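Local coordinates for probable chitinase A (PDB 4TX8), which probably hydrolyses chitin as a family 18 glycoside hydrolase, carrying a carbohydrate-binding module beside a TIM-barrel catalytic domain, at residues 125-129 / 166-170; 163-167 / 209-213; 308-312 / 358-362. All blocks are in the same frame, centred on the assembly; numbering follows the deposited sequence.

Contact 1 (125-129 / 166-170); sequences PLSQV and DIRAQ
A loop can be tied to a helix by lending its carbonyls to one amide side chain, and here Gln170 does the tying. Residues 126-128 form a short 3-10 turn, with Gln128 N bonded to Pro125 O (3.0 Å); it meets helical residues 166-170 most closely at Ser127 and Asp166, whose CA atoms are 5.0 Å apart. With chi1 and chi2 both m, Gln170 brings NE2 to Leu126 O (3.1 Å), which also accepts from Val129 N (3.2 Å), and weakly to Val129 O (3.3 Å). Water 3 joins Val129 O (2.9 Å) to Gln170 OE1 (3.1 Å). Asp166 OD2 receives protons from water 1 (2.6 Å) and water 2 (2.8 Å); the first accepts from Leu126 N (2.9 Å), the second pairs with Ser127 OG (2.8 Å). Gln162 satisfies Asp166 OD1. Leu126 CD2 also packs on Ile167 CG1 (3.6 Å). This joins the loop after the first strand of the GH18 TIM barrel, 108-114, to helix 160-171 outside the sheet; Leu126 and Val129 rest on Trp113 and Ile136.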
# COMPACT_ATOMS: atom_id res chain seq x y z
N PRO A 125 12.71 -8.60 10.36
CA PRO A 125 11.66 -9.07 11.28
C PRO A 125 10.48 -8.11 11.44
O PRO A 125 10.67 -6.90 11.58
CB PRO A 125 12.41 -9.24 12.60
CG PRO A 125 13.80 -9.61 12.18
CD PRO A 125 14.05 -8.79 10.93
N LEU A 126 9.27 -8.66 11.41
CA LEU A 126 8.04 -7.87 11.51
C LEU A 126 7.97 -7.06 12.80
O LEU A 126 7.36 -6.00 12.85
CB LEU A 126 6.82 -8.78 11.39
CG LEU A 126 5.46 -8.09 11.24
CD1 LEU A 126 5.29 -7.56 9.82
CD2 LEU A 126 4.33 -9.04 11.60
N SER A 127 8.61 -7.58 13.85
CA SER A 127 8.64 -6.91 15.14
C SER A 127 9.29 -5.53 15.08
O SER A 127 9.03 -4.67 15.93
CB SER A 127 9.38 -7.78 16.16
OG SER A 127 10.71 -8.05 15.72
N GLN A 128 10.14 -5.31 14.08
CA GLN A 128 10.93 -4.08 13.99
C GLN A 128 10.25 -2.98 13.17
O GLN A 128 10.79 -1.88 13.03
CB GLN A 128 12.31 -4.38 13.41
CG GLN A 128 13.17 -5.26 14.30
CD GLN A 128 14.46 -5.69 13.63
OE1 GLN A 128 14.85 -5.16 12.59
NE2 GLN A 128 15.13 -6.68 14.22
N VAL A 129 9.07 -3.27 12.63
CA VAL A 129 8.30 -2.26 11.89
C VAL A 129 7.94 -1.11 12.83
O VAL A 129 7.37 -1.33 13.90
CB VAL A 129 7.03 -2.87 11.27
CG1 VAL A 129 6.13 -1.77 10.72
CG2 VAL A 129 7.39 -3.87 10.18
N ASP A 166 5.16 -12.01 16.32
CA ASP A 166 5.36 -10.62 15.91
C ASP A 166 4.05 -10.00 15.44
O ASP A 166 3.78 -8.82 15.71
CB ASP A 166 6.41 -10.53 14.81
CG ASP A 166 7.81 -10.85 15.31
OD1 ASP A 166 8.00 -10.92 16.54
OD2 ASP A 166 8.72 -11.02 14.47
N ILE A 167 3.24 -10.79 14.74
CA ILE A 167 1.92 -10.35 14.32
C ILE A 167 1.06 -9.98 15.52
O ILE A 167 0.47 -8.89 15.57
CB ILE A 167 1.20 -11.43 13.49
CG1 ILE A 167 1.91 -11.63 12.15
CG2 ILE A 167 -0.26 -11.07 13.27
CD1 ILE A 167 1.24 -12.62 11.23
N ARG A 168 0.99 -10.87 16.50
CA ARG A 168 0.22 -10.62 17.72
C ARG A 168 0.72 -9.36 18.44
O ARG A 168 -0.09 -8.54 18.89
CB ARG A 168 0.29 -11.82 18.67
CG ARG A 168 -0.44 -13.06 18.15
CD ARG A 168 -0.53 -14.15 19.22
NE ARG A 168 0.79 -14.54 19.72
CZ ARG A 168 1.16 -14.47 20.99
NH1 ARG A 168 2.38 -14.85 21.36
NH2 ARG A 168 0.31 -14.02 21.91
N ALA A 169 2.03 -9.21 18.53
CA ALA A 169 2.62 -8.07 19.23
C ALA A 169 2.28 -6.75 18.55
O ALA A 169 2.05 -5.74 19.22
CB ALA A 169 4.13 -8.24 19.34
N GLN A 170 2.26 -6.76 17.22
CA GLN A 170 1.89 -5.56 16.47
C GLN A 170 0.39 -5.27 16.62
O GLN A 170 -0.02 -4.12 16.74
CB GLN A 170 2.26 -5.70 15.00
CG GLN A 170 3.76 -5.65 14.71
CD GLN A 170 4.34 -4.25 14.84
OE1 GLN A 170 3.65 -3.30 15.21
NE2 GLN A 170 5.63 -4.11 14.54
O HOH W 1 9.10 -11.51 11.91
O HOH W 2 11.14 -10.77 15.88
O HOH W 3 5.26 -0.76 15.82

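Contact 2 (163-167 / 209-213); sequences FIQDI and QYGFD
Apolar packing without a direct hydrogen bond can join two barrel helices, as at this junction. Helical residues 163-167 face the end of helix 193-210, Ile164 and Tyr210 being nearest with CA atoms 5.6 Å apart. Gly211 then leaves helical geometry with phi 86°; a CB there would collide with the carbonyl O of Tyr210. Aromatic contacts come first: the edge of the Phe163 ring (chi1 t) presents Phe163 CD2 to Tyr210 CD2 (3.8 Å) and Phe163 CE2 to Phe212 CZ (3.9 Å). Aliphatic-on-aromatic packing follows, Ile164 CG1 on Tyr210 CD2 (3.8 Å) and Ile167 CD1 on Phe212 CE1 (3.8 Å). Methyls also lie beside carbonyls: Ile167 CD1 is 3.6 Å from Tyr210 O, and Ile167 CG2 3.8 Å from Gly211 O, which accepts from Gln171 NE2. Water 4 is 2.5 Å from Tyr210 O and 3.2 Å from Ile164 O. Packing of successive helices before strand 214-218 is typical of the TIM barrel, and Asp213 opens the GH18 signature DGxDxDxE.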
# COMPACT_ATOMS: atom_id res chain seq x y z
N PHE A 163 7.42 -15.09 13.74
CA PHE A 163 6.61 -14.24 12.87
C PHE A 163 5.18 -14.13 13.38
O PHE A 163 4.60 -13.05 13.41
CB PHE A 163 6.64 -14.79 11.45
CG PHE A 163 5.82 -14.01 10.46
CD1 PHE A 163 6.20 -12.73 10.07
CD2 PHE A 163 4.68 -14.56 9.89
CE1 PHE A 163 5.46 -12.02 9.16
CE2 PHE A 163 3.93 -13.86 8.97
CZ PHE A 163 4.32 -12.58 8.60
N ILE A 164 4.62 -15.26 13.80
CA ILE A 164 3.26 -15.31 14.32
C ILE A 164 3.17 -14.52 15.63
O ILE A 164 2.17 -13.84 15.89
CB ILE A 164 2.80 -16.77 14.53
CG1 ILE A 164 2.51 -17.42 13.17
CG2 ILE A 164 1.56 -16.84 15.41
CD1 ILE A 164 2.22 -18.90 13.24
N GLN A 165 4.21 -14.60 16.45
CA GLN A 165 4.28 -13.82 17.68
C GLN A 165 4.41 -12.33 17.37
O GLN A 165 3.85 -11.49 18.07
CB GLN A 165 5.44 -14.28 18.55
CG GLN A 165 5.23 -15.65 19.18
CD GLN A 165 6.41 -16.10 20.01
OE1 GLN A 165 7.53 -15.59 19.86
NE2 GLN A 165 6.18 -17.06 20.90
N ASP A 166 5.16 -12.01 16.32
CA ASP A 166 5.36 -10.62 15.91
C ASP A 166 4.05 -10.00 15.44
O ASP A 166 3.78 -8.82 15.71
CB ASP A 166 6.41 -10.53 14.81
CG ASP A 166 7.81 -10.85 15.31
OD1 ASP A 166 8.00 -10.92 16.54
OD2 ASP A 166 8.72 -11.02 14.47
N ILE A 167 3.24 -10.79 14.74
CA ILE A 167 1.92 -10.35 14.32
C ILE A 167 1.06 -9.98 15.52
O ILE A 167 0.47 -8.89 15.57
CB ILE A 167 1.20 -11.43 13.49
CG1 ILE A 167 1.91 -11.63 12.15
CG2 ILE A 167 -0.26 -11.07 13.27
CD1 ILE A 167 1.24 -12.62 11.23
N GLN A 209 -4.20 -19.70 10.34
CA GLN A 209 -2.92 -20.21 10.84
C GLN A 209 -2.03 -19.09 11.37
O GLN A 209 -1.47 -19.19 12.46
CB GLN A 209 -2.18 -20.98 9.75
CG GLN A 209 -0.84 -21.55 10.21
CD GLN A 209 -0.02 -22.13 9.08
OE1 GLN A 209 -0.47 -22.19 7.93
NE2 GLN A 209 1.21 -22.54 9.38
N TYR A 210 -1.89 -18.02 10.60
CA TYR A 210 -0.96 -16.96 10.96
C TYR A 210 -1.60 -15.85 11.78
O TYR A 210 -0.92 -15.15 12.52
CB TYR A 210 -0.31 -16.38 9.69
CG TYR A 210 0.70 -17.32 9.08
CD1 TYR A 210 0.32 -18.28 8.15
CD2 TYR A 210 2.04 -17.27 9.45
CE1 TYR A 210 1.25 -19.14 7.59
CE2 TYR A 210 2.97 -18.13 8.90
CZ TYR A 210 2.57 -19.06 7.98
OH TYR A 210 3.50 -19.92 7.43
N GLY A 211 -2.92 -15.69 11.65
CA GLY A 211 -3.62 -14.68 12.41
C GLY A 211 -3.62 -13.32 11.74
O GLY A 211 -3.72 -12.28 12.40
N PHE A 212 -3.50 -13.32 10.41
CA PHE A 212 -3.69 -12.10 9.62
C PHE A 212 -5.09 -11.55 9.84
O PHE A 212 -6.04 -12.31 10.01
CB PHE A 212 -3.48 -12.38 8.13
CG PHE A 212 -2.07 -12.73 7.77
CD1 PHE A 212 -1.05 -11.79 7.90
CD2 PHE A 212 -1.75 -13.98 7.26
CE1 PHE A 212 0.25 -12.10 7.55
CE2 PHE A 212 -0.46 -14.30 6.91
CZ PHE A 212 0.55 -13.36 7.05
N ASP A 213 -5.23 -10.23 9.82
CA ASP A 213 -6.54 -9.60 10.04
C ASP A 213 -7.43 -9.68 8.81
O ASP A 213 -8.65 -9.52 8.90
CB ASP A 213 -6.37 -8.14 10.46
CG ASP A 213 -5.76 -7.99 11.83
OD1 ASP A 213 -6.47 -8.25 12.82
OD2 ASP A 213 -4.57 -7.61 11.91
O HOH W 4 -0.84 -14.32 14.91

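Contact 3 (308-312 / 358-362); sequences LAEGS and SGFVT
Two loops without regular structure can pack closely where glycines keep their backbones bare. Residues 309-312 make a type II beta turn, closed by Ser312 N to Ala309 O (3.1 Å) and reinforced by Ser312 OG to the same oxygen (2.8 Å); Gly311, with phi 90°, fills its third position. Along the facing segment, Ser358 comes first, extended, with OG 2.7 Å from OE2 of Glu310, whose chi1 and chi2 are both t. That hydroxyl also meets a bound citrate, probably from the crystallisation liquor, leaving its proton unsettled. Gly359 follows at phi 96°, its CA 4.4 Å from Gly311 CA, the closest pair of CA atoms, and 3.6 Å from Glu310 CG. At these phi values a CB on either glycine would strike the preceding carbonyl O; it would also crowd Glu310 OE2 from Gly359 and Phe360 O from Gly311. Phe360 turns its CB away and offers its O, 3.6 Å from Gly311 CA; its side chain touches Arg353 and comes within about 4 Å of the bound magnesium (nearest atoms). Val361 CG1 then packs on Gly311 O (3.8 Å). At Thr362, water 5 accepts from N (3.1 Å) and donates weakly to Gly311 O (3.5 Å). Ser312 and Thr362 N-cap helices 313-325 and 363-375 through Met315 N and Thr365 N, making this a junction of adjacent beta-alpha loops in a TIM barrel.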
# COMPACT_ATOMS: atom_id res chain seq x y z
N LEU A 308 -5.07 16.16 -14.08
CA LEU A 308 -4.29 16.52 -12.91
C LEU A 308 -2.92 15.87 -13.01
O LEU A 308 -2.80 14.68 -13.30
CB LEU A 308 -5.01 16.09 -11.63
CG LEU A 308 -6.45 16.60 -11.51
CD1 LEU A 308 -7.06 16.19 -10.18
CD2 LEU A 308 -6.51 18.12 -11.68
N ALA A 309 -1.88 16.67 -12.78
CA ALA A 309 -0.51 16.23 -12.99
C ALA A 309 -0.09 15.15 -12.01
O ALA A 309 -0.41 15.20 -10.82
CB ALA A 309 0.44 17.41 -12.91
N GLU A 310 0.64 14.17 -12.52
CA GLU A 310 1.21 13.12 -11.70
C GLU A 310 2.19 13.72 -10.69
O GLU A 310 3.04 14.52 -11.05
CB GLU A 310 1.90 12.07 -12.57
CG GLU A 310 2.05 10.72 -11.92
CD GLU A 310 2.76 9.71 -12.82
OE1 GLU A 310 3.35 10.13 -13.84
OE2 GLU A 310 2.72 8.51 -12.50
N GLY A 311 2.05 13.33 -9.43
CA GLY A 311 2.92 13.84 -8.38
C GLY A 311 2.38 15.09 -7.72
O GLY A 311 3.03 15.66 -6.84
N SER A 312 1.20 15.53 -8.14
CA SER A 312 0.58 16.70 -7.53
C SER A 312 -0.40 16.31 -6.43
O SER A 312 -0.98 15.22 -6.45
CB SER A 312 -0.13 17.56 -8.58
OG SER A 312 -1.37 16.99 -8.95
N SER A 358 7.36 6.69 -11.65
CA SER A 358 6.80 8.03 -11.75
C SER A 358 5.74 8.22 -10.67
O SER A 358 5.24 7.25 -10.12
CB SER A 358 6.20 8.28 -13.13
OG SER A 358 5.03 7.50 -13.32
N GLY A 359 5.41 9.48 -10.37
CA GLY A 359 4.37 9.77 -9.40
C GLY A 359 4.90 10.04 -8.01
O GLY A 359 4.16 9.98 -7.03
N PHE A 360 6.19 10.35 -7.92
CA PHE A 360 6.84 10.64 -6.65
C PHE A 360 6.27 11.89 -6.01
O PHE A 360 5.91 12.84 -6.69
CB PHE A 360 8.35 10.81 -6.86
CG PHE A 360 8.96 9.75 -7.72
CD1 PHE A 360 9.09 8.45 -7.25
CD2 PHE A 360 9.40 10.04 -9.00
CE1 PHE A 360 9.65 7.46 -8.05
CE2 PHE A 360 9.97 9.07 -9.80
CZ PHE A 360 10.09 7.77 -9.32
N VAL A 361 6.18 11.88 -4.68
CA VAL A 361 5.68 13.02 -3.94
C VAL A 361 6.58 13.34 -2.75
O VAL A 361 7.25 12.46 -2.22
CB VAL A 361 4.24 12.78 -3.43
CG1 VAL A 361 3.26 12.65 -4.59
CG2 VAL A 361 4.19 11.55 -2.54
N THR A 362 6.60 14.60 -2.35
CA THR A 362 7.26 15.00 -1.12
C THR A 362 6.31 14.80 0.05
O THR A 362 5.10 14.69 -0.14
CB THR A 362 7.71 16.47 -1.15
OG1 THR A 362 6.55 17.30 -1.29
CG2 THR A 362 8.66 16.72 -2.31
O HOH W 5 5.58 16.44 -4.63

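A barrel is held together locally as well as by its strands, and these contacts illustrate local packing around the barrel. Contacts 1 and 2 use overlapping parts of helix 160-171 and share Asp166 and Ile167; their centres are 9 Å apart, and Leu126 CD2 touches Phe163 CE1 at 4.0 Å, so a single apolar patch runs from one to the other. Contact 3 lies across the centre of the chain, its centre about 31 Å from that of contact 1 and 35 Å from that of contact 2. It alone borders a ligand site: the Phe360 side chain is about 4 Å from the magnesium ion, whereas contacts 1 and 2 lie away from the metal and sugar sites.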